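Local coordinates for protein RNA N6-adenosine-methyltransferase METTL16 (Homo sapiens, PDB 6M1U) that methylates the N6 position of adenosine in RNA, U6 small nuclear RNA among its targets, and is represented here by its vertebrate conserved region, at residues Gly30-Thr35 and Glu57-Phe62; Thr64-Ser69 and Gln107-Cys112. One frame throughout, in Å; residues are numbered along the deposited sequence.

Contact 1 of 2, residues Gly30-Thr35 and Glu57-Phe62; sequences GIVVVT and EEVSLF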
loop_
_atom_site.group_PDB
_atom_site.type_symbol
_atom_site.label_atom_id
_atom_site.label_comp_id
_atom_site.label_asym_id
_atom_site.label_seq_id
_atom_site.Cartn_x
_atom_site.Cartn_y
_atom_site.Cartn_z
ATOM N N GLY A 30 -6.802 1.616 12.406
ATOM C CA GLY A 30 -5.410 1.245 12.085
ATOM C C GLY A 30 -5.210 0.992 10.603
ATOM O O GLY A 30 -4.190 1.452 10.064
ATOM N N ILE A 31 -6.152 0.290 9.967
ATOM C CA ILE A 31 -6.044 -0.027 8.513
ATOM C C ILE A 31 -6.245 1.256 7.698
ATOM O O ILE A 31 -5.657 1.356 6.611
ATOM C CB ILE A 31 -7.032 -1.136 8.106
ATOM C CG1 ILE A 31 -8.487 -0.715 8.318
ATOM C CG2 ILE A 31 -6.714 -2.432 8.833
ATOM C CD1 ILE A 31 -9.477 -1.832 8.101
ATOM N N VAL A 32 -7.046 2.193 8.209
ATOM C CA VAL A 32 -7.287 3.477 7.488
ATOM C C VAL A 32 -5.976 4.267 7.478
ATOM O O VAL A 32 -5.583 4.752 6.407
ATOM C CB VAL A 32 -8.414 4.293 8.145
ATOM C CG1 VAL A 32 -8.385 5.743 7.693
ATOM C CG2 VAL A 32 -9.778 3.679 7.883
ATOM N N VAL A 33 -5.338 4.382 8.643
ATOM C CA VAL A 33 -4.051 5.122 8.763
ATOM C C VAL A 33 -3.071 4.553 7.736
ATOM O O VAL A 33 -2.582 5.327 6.898
ATOM C CB VAL A 33 -3.483 5.017 10.190
ATOM C CG1 VAL A 33 -1.984 5.263 10.217
ATOM C CG2 VAL A 33 -4.196 5.956 11.147
ATOM N N VAL A 34 -2.816 3.246 7.808
ATOM C CA VAL A 34 -1.874 2.556 6.880
ATOM C C VAL A 34 -2.227 2.921 5.436
ATOM O O VAL A 34 -1.325 3.358 4.704
ATOM C CB VAL A 34 -1.911 1.031 7.088
ATOM C CG1 VAL A 34 -1.151 0.296 5.997
ATOM C CG2 VAL A 34 -1.393 0.639 8.461
ATOM N N THR A 35 -3.496 2.761 5.058
ATOM C CA THR A 35 -3.924 3.050 3.692
ATOM C C THR A 35 -3.535 4.458 3.268
ATOM O O THR A 35 -2.976 4.656 2.181
ATOM C CB THR A 35 -5.430 2.865 3.564
ATOM O OG1 THR A 35 -5.760 1.482 3.783
ATOM C CG2 THR A 35 -5.895 3.311 2.186
ATOM N N GLU A 57 -14.550 -4.675 6.624
ATOM C CA GLU A 57 -13.396 -4.676 7.502
ATOM C C GLU A 57 -12.090 -4.510 6.728
ATOM O O GLU A 57 -11.080 -5.123 7.064
ATOM C CB GLU A 57 -13.400 -5.943 8.354
ATOM C CG GLU A 57 -14.585 -5.967 9.353
ATOM C CD GLU A 57 -14.398 -6.935 10.526
ATOM O OE1 GLU A 57 -13.705 -7.971 10.366
ATOM O OE2 GLU A 57 -14.951 -6.659 11.618
ATOM N N GLU A 58 -12.090 -3.654 5.696
ATOM C CA GLU A 58 -10.912 -3.372 4.862
ATOM C C GLU A 58 -11.067 -2.006 4.189
ATOM O O GLU A 58 -12.162 -1.440 4.133
ATOM C CB GLU A 58 -10.695 -4.449 3.789
ATOM C CG GLU A 58 -11.789 -4.413 2.750
ATOM C CD GLU A 58 -11.663 -5.446 1.631
ATOM O OE1 GLU A 58 -10.822 -6.372 1.686
ATOM O OE2 GLU A 58 -12.442 -5.326 0.676
ATOM N N VAL A 59 -9.947 -1.475 3.692
ATOM C CA VAL A 59 -9.919 -0.331 2.789
ATOM C C VAL A 59 -9.182 -0.739 1.518
ATOM O O VAL A 59 -8.170 -1.441 1.592
ATOM C CB VAL A 59 -9.215 0.869 3.434
ATOM C CG1 VAL A 59 -9.252 2.087 2.504
ATOM C CG2 VAL A 59 -9.819 1.158 4.778
ATOM N N SER A 60 -9.678 -0.310 0.355
ATOM C CA SER A 60 -9.113 -0.733 -0.920
ATOM C C SER A 60 -8.676 0.459 -1.757
ATOM O O SER A 60 -9.411 1.446 -1.884
ATOM C CB SER A 60 -10.115 -1.551 -1.736
ATOM O OG SER A 60 -10.642 -2.612 -0.964
ATOM N N LEU A 61 -7.494 0.339 -2.358
ATOM C CA LEU A 61 -7.040 1.221 -3.420
ATOM C C LEU A 61 -7.053 0.479 -4.745
ATOM O O LEU A 61 -6.562 -0.647 -4.822
ATOM C CB LEU A 61 -5.620 1.674 -3.180
ATOM C CG LEU A 61 -5.475 2.509 -1.959
ATOM C CD1 LEU A 61 -3.988 2.790 -1.847
ATOM C CD2 LEU A 61 -6.311 3.742 -2.223
ATOM N N PHE A 62 -7.580 1.105 -5.784
ATOM C CA PHE A 62 -7.326 0.660 -7.145
ATOM C C PHE A 62 -6.255 1.567 -7.734
ATOM O O PHE A 62 -6.372 2.798 -7.661
ATOM C CB PHE A 62 -8.583 0.698 -8.018
ATOM C CG PHE A 62 -8.389 0.055 -9.357
ATOM C CD1 PHE A 62 -7.905 0.778 -10.434
ATOM C CD2 PHE A 62 -8.650 -1.293 -9.535
ATOM C CE1 PHE A 62 -7.711 0.170 -11.654
ATOM C CE2 PHE A 62 -8.438 -1.902 -10.766
ATOM C CZ PHE A 62 -7.982 -1.171 -11.814
#

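Contact 2 of 2, residues Thr64-Ser69 and Gln107-Cys112; sequences TAIENS and QYLFKC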
loop_
_atom_site.group_PDB
_atom_site.type_symbol
_atom_site.label_atom_id
_atom_site.label_comp_id
_atom_site.label_asym_id
_atom_site.label_seq_id
_atom_site.Cartn_x
_atom_site.Cartn_y
_atom_site.Cartn_z
ATOM N N THR A 64 -3.169 2.379 -10.895
ATOM C CA THR A 64 -2.774 2.262 -12.289
ATOM C C THR A 64 -1.353 2.788 -12.363
ATOM O O THR A 64 -1.136 3.991 -12.185
ATOM C CB THR A 64 -3.709 3.077 -13.183
ATOM O OG1 THR A 64 -5.015 2.500 -13.152
ATOM C CG2 THR A 64 -3.224 3.080 -14.585
ATOM N N ALA A 65 -0.389 1.898 -12.577
ATOM C CA ALA A 65 0.993 2.293 -12.799
ATOM C C ALA A 65 1.355 2.026 -14.254
ATOM O O ALA A 65 0.651 1.305 -14.964
ATOM C CB ALA A 65 1.947 1.557 -11.858
ATOM N N ILE A 66 2.448 2.637 -14.706
ATOM C CA ILE A 66 2.918 2.488 -16.081
ATOM C C ILE A 66 4.267 1.777 -16.064
ATOM O O ILE A 66 5.067 1.959 -15.144
ATOM C CB ILE A 66 2.996 3.845 -16.813
ATOM C CG1 ILE A 66 3.172 3.621 -18.319
ATOM C CG2 ILE A 66 4.118 4.688 -16.267
ATOM C CD1 ILE A 66 2.316 4.537 -19.196
ATOM N N GLU A 67 4.494 0.919 -17.048
ATOM C CA GLU A 67 5.730 0.164 -17.132
ATOM C C GLU A 67 6.350 0.387 -18.492
ATOM O O GLU A 67 5.642 0.614 -19.471
ATOM C CB GLU A 67 5.497 -1.309 -16.939
ATOM C CG GLU A 67 4.493 -1.905 -17.887
ATOM C CD GLU A 67 4.678 -3.412 -18.040
ATOM O OE1 GLU A 67 5.750 -3.834 -18.573
ATOM O OE2 GLU A 67 3.756 -4.161 -17.607
ATOM N N ASN A 68 7.670 0.325 -18.557
ATOM C CA ASN A 68 8.363 0.386 -19.835
ATOM C C ASN A 68 9.206 -0.869 -20.014
ATOM O O ASN A 68 9.940 -1.261 -19.099
ATOM C CB ASN A 68 9.211 1.652 -19.936
ATOM C CG ASN A 68 9.735 2.085 -18.610
ATOM O OD1 ASN A 68 9.513 1.421 -17.597
ATOM N ND2 ASN A 68 10.449 3.199 -18.598
ATOM N N SER A 69 9.069 -1.509 -21.182
ATOM C CA SER A 69 9.795 -2.728 -21.529
ATOM C C SER A 69 10.528 -2.457 -22.836
ATOM O O SER A 69 9.950 -2.542 -23.920
ATOM C CB SER A 69 8.862 -3.944 -21.629
ATOM O OG SER A 69 8.131 -3.956 -22.832
ATOM N N GLN A 107 5.397 3.472 -21.335
ATOM C CA GLN A 107 5.127 2.475 -22.362
ATOM C C GLN A 107 3.863 1.570 -22.194
ATOM O O GLN A 107 3.001 1.572 -23.077
ATOM C CB GLN A 107 6.342 1.576 -22.534
ATOM C CG GLN A 107 6.162 0.689 -23.730
ATOM C CD GLN A 107 7.422 0.537 -24.510
ATOM O OE1 GLN A 107 8.480 0.947 -24.047
ATOM N NE2 GLN A 107 7.331 -0.045 -25.710
ATOM N N TYR A 108 3.737 0.772 -21.124
ATOM C CA TYR A 108 2.553 -0.073 -20.941
ATOM C C TYR A 108 1.935 0.136 -19.559
ATOM O O TYR A 108 2.622 0.461 -18.586
ATOM C CB TYR A 108 2.857 -1.577 -21.140
ATOM C CG TYR A 108 3.379 -1.908 -22.498
ATOM C CD1 TYR A 108 2.528 -2.001 -23.572
ATOM C CD2 TYR A 108 4.736 -2.103 -22.718
ATOM C CE1 TYR A 108 3.010 -2.296 -24.830
ATOM C CE2 TYR A 108 5.228 -2.392 -23.971
ATOM C CZ TYR A 108 4.363 -2.487 -25.024
ATOM O OH TYR A 108 4.839 -2.774 -26.294
ATOM N N LEU A 109 0.617 -0.029 -19.468
ATOM C CA LEU A 109 -0.075 0.274 -18.190
ATOM C C LEU A 109 -0.489 -0.998 -17.448
ATOM O O LEU A 109 -1.064 -1.893 -18.089
ATOM C CB LEU A 109 -1.306 1.121 -18.524
ATOM C CG LEU A 109 -1.871 1.952 -17.376
ATOM C CD1 LEU A 109 -1.222 3.326 -17.339
ATOM C CD2 LEU A 109 -3.380 2.080 -17.501
ATOM N N PHE A 110 -0.190 -1.068 -16.146
ATOM C CA PHE A 110 -0.658 -2.197 -15.351
ATOM C C PHE A 110 -1.515 -1.714 -14.188
ATOM O O PHE A 110 -1.472 -0.548 -13.789
ATOM C CB PHE A 110 0.490 -3.132 -14.890
ATOM C CG PHE A 110 1.304 -2.629 -13.746
ATOM C CD1 PHE A 110 0.973 -2.952 -12.448
ATOM C CD2 PHE A 110 2.451 -1.901 -13.969
ATOM C CE1 PHE A 110 1.739 -2.505 -11.387
ATOM C CE2 PHE A 110 3.235 -1.456 -12.910
ATOM C CZ PHE A 110 2.876 -1.756 -11.621
ATOM N N LYS A 111 -2.326 -2.644 -13.678
ATOM C CA LYS A 111 -3.458 -2.346 -12.807
ATOM C C LYS A 111 -3.519 -3.304 -11.626
ATOM O O LYS A 111 -3.422 -4.521 -11.816
ATOM C CB LYS A 111 -4.761 -2.440 -13.604
ATOM C CG LYS A 111 -4.786 -1.560 -14.803
ATOM C CD LYS A 111 -6.174 -1.485 -15.349
ATOM C CE LYS A 111 -6.270 -0.491 -16.510
ATOM N NZ LYS A 111 -7.499 -0.771 -17.267
ATOM N N CYS A 112 -3.717 -2.757 -10.418
ATOM C CA CYS A 112 -3.661 -3.513 -9.168
ATOM C C CYS A 112 -4.695 -3.016 -8.182
ATOM O O CYS A 112 -4.954 -1.813 -8.081
ATOM C CB CYS A 112 -2.329 -3.400 -8.430
ATOM S SG CYS A 112 -0.955 -4.000 -9.343
#

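Contact 1 of 2, residues Gly30-Thr35 and Glu57-Phe62
Thr35 and Val59 meet at the middle of a contact made by van der Waals packing, with no hydrogen bond between helix and strand. Thr35 CG2 lies 3.6 Å from Val59 CG1, while Thr35 OG1 approaches Val59 CB at 3.5 Å, the two side chains crossing obliquely. The other branch of Val59, CG2, faces Val32 CG2 at 4.0 Å and Ile31 CG1 at 4.2 Å, and this valine sits against three residues at the start of helix 30-44. Ile31 extends beyond it: CG1 lies between the backbone N and the carbonyl carbon (chi1 62°), and an extended chi2 of -173° carries CD1 on to 3.8 Å from Glu57 O, just before the strand begins. At the other end, Thr35 CG2 comes to 4.2 Å from Leu61 CG.

This is a worked case of a helix laid on one face of an antiparallel sheet. The two segments run nearly the same way, their axes 18° apart and 8.1 Å at closest approach. Val59 and Leu61 point toward the helix and Ser60 between them points away, as the alternation of a strand requires. Helix 10-20 meets Val33 and Val34, and later turns of helix 30-44 add Ile38 and Leu42 around Leu61.

The polar contribution is internal to the helix. Thr35 OG1 donates to Ile31 O at 2.8 Å, and Thr35 N reaches that oxygen from the opposite face of its plane. The hydroxyl is thereby satisfied within its own helix while its carbon neighbours pack on Val59. Glu58, directed away from the helix, has its carboxylate OE2 hydrogen-bonded to Gly55 N.

Contact 2 of 2, residues Thr64-Ser69 and Gln107-Cys112
An antiparallel beta ladder joins Ala65 to Phe110 and Glu67 to Tyr108 as hydrogen-bonded pairs, where the end of strand 58-67 meets the start of strand 108-119, its neighbour in the sheet and the next strand in the chain. The Thr64-Lys111 and Ile66-Leu109 pairs alternate with them as non-hydrogen-bonded pairs. Ala65 N donates to Phe110 O at 2.9 Å, and Phe110 N returns a bond to Ala65 O at 2.8 Å. A second reciprocal pair of bonds links the backbones of Glu67 and Tyr108, and Gln107 N adds a weak bond to Glu67 O.

Thr64, Ile66, Leu109 and Lys111 share one face, where Ile66 CD1 lies 4.2 Å from Leu109 CD1. Lys111 NZ forms a salt bridge with Glu131 on the next strand. Ala65, Glu67, Tyr108 and Phe110 occupy the other face, toward helix 136-153, which supplies Leu137 to Glu67 and Leu141 to Phe110. There Glu67 CG packs against Tyr108 CB at 3.7 Å, with carboxylate and ring planes 82° apart. The Phe110 ring meets Trp129 with the planes near parallel and takes Cys112 SG at its edge in plane. Phe110 CG lies between its backbone N and carbonyl carbon (chi1 77°), and from there the ring reaches Ala65, its CE2 and CZ each 3.4 Å from Ala65 CB.

In the fold
Contacts 1 and 2 come in series along the chain and share strand 58-67, which receives helix 30-44 near its start and pairs with strand 108-119 near its end. Their centres lie about 23 Å apart, on opposite sides of the chain's centre, yet they touch where Phe62 CZ packs on Lys111 CB at 3.9 Å. One sheet of five antiparallel strands thus carries both. A first strand, then helices, a four-strand meander and a final helix 136-153 recall the KA1-like fold, consistent with a compact RNA-binding module. Residues 74-106, between the strands of contact 2, are not modelled and are probably mobile.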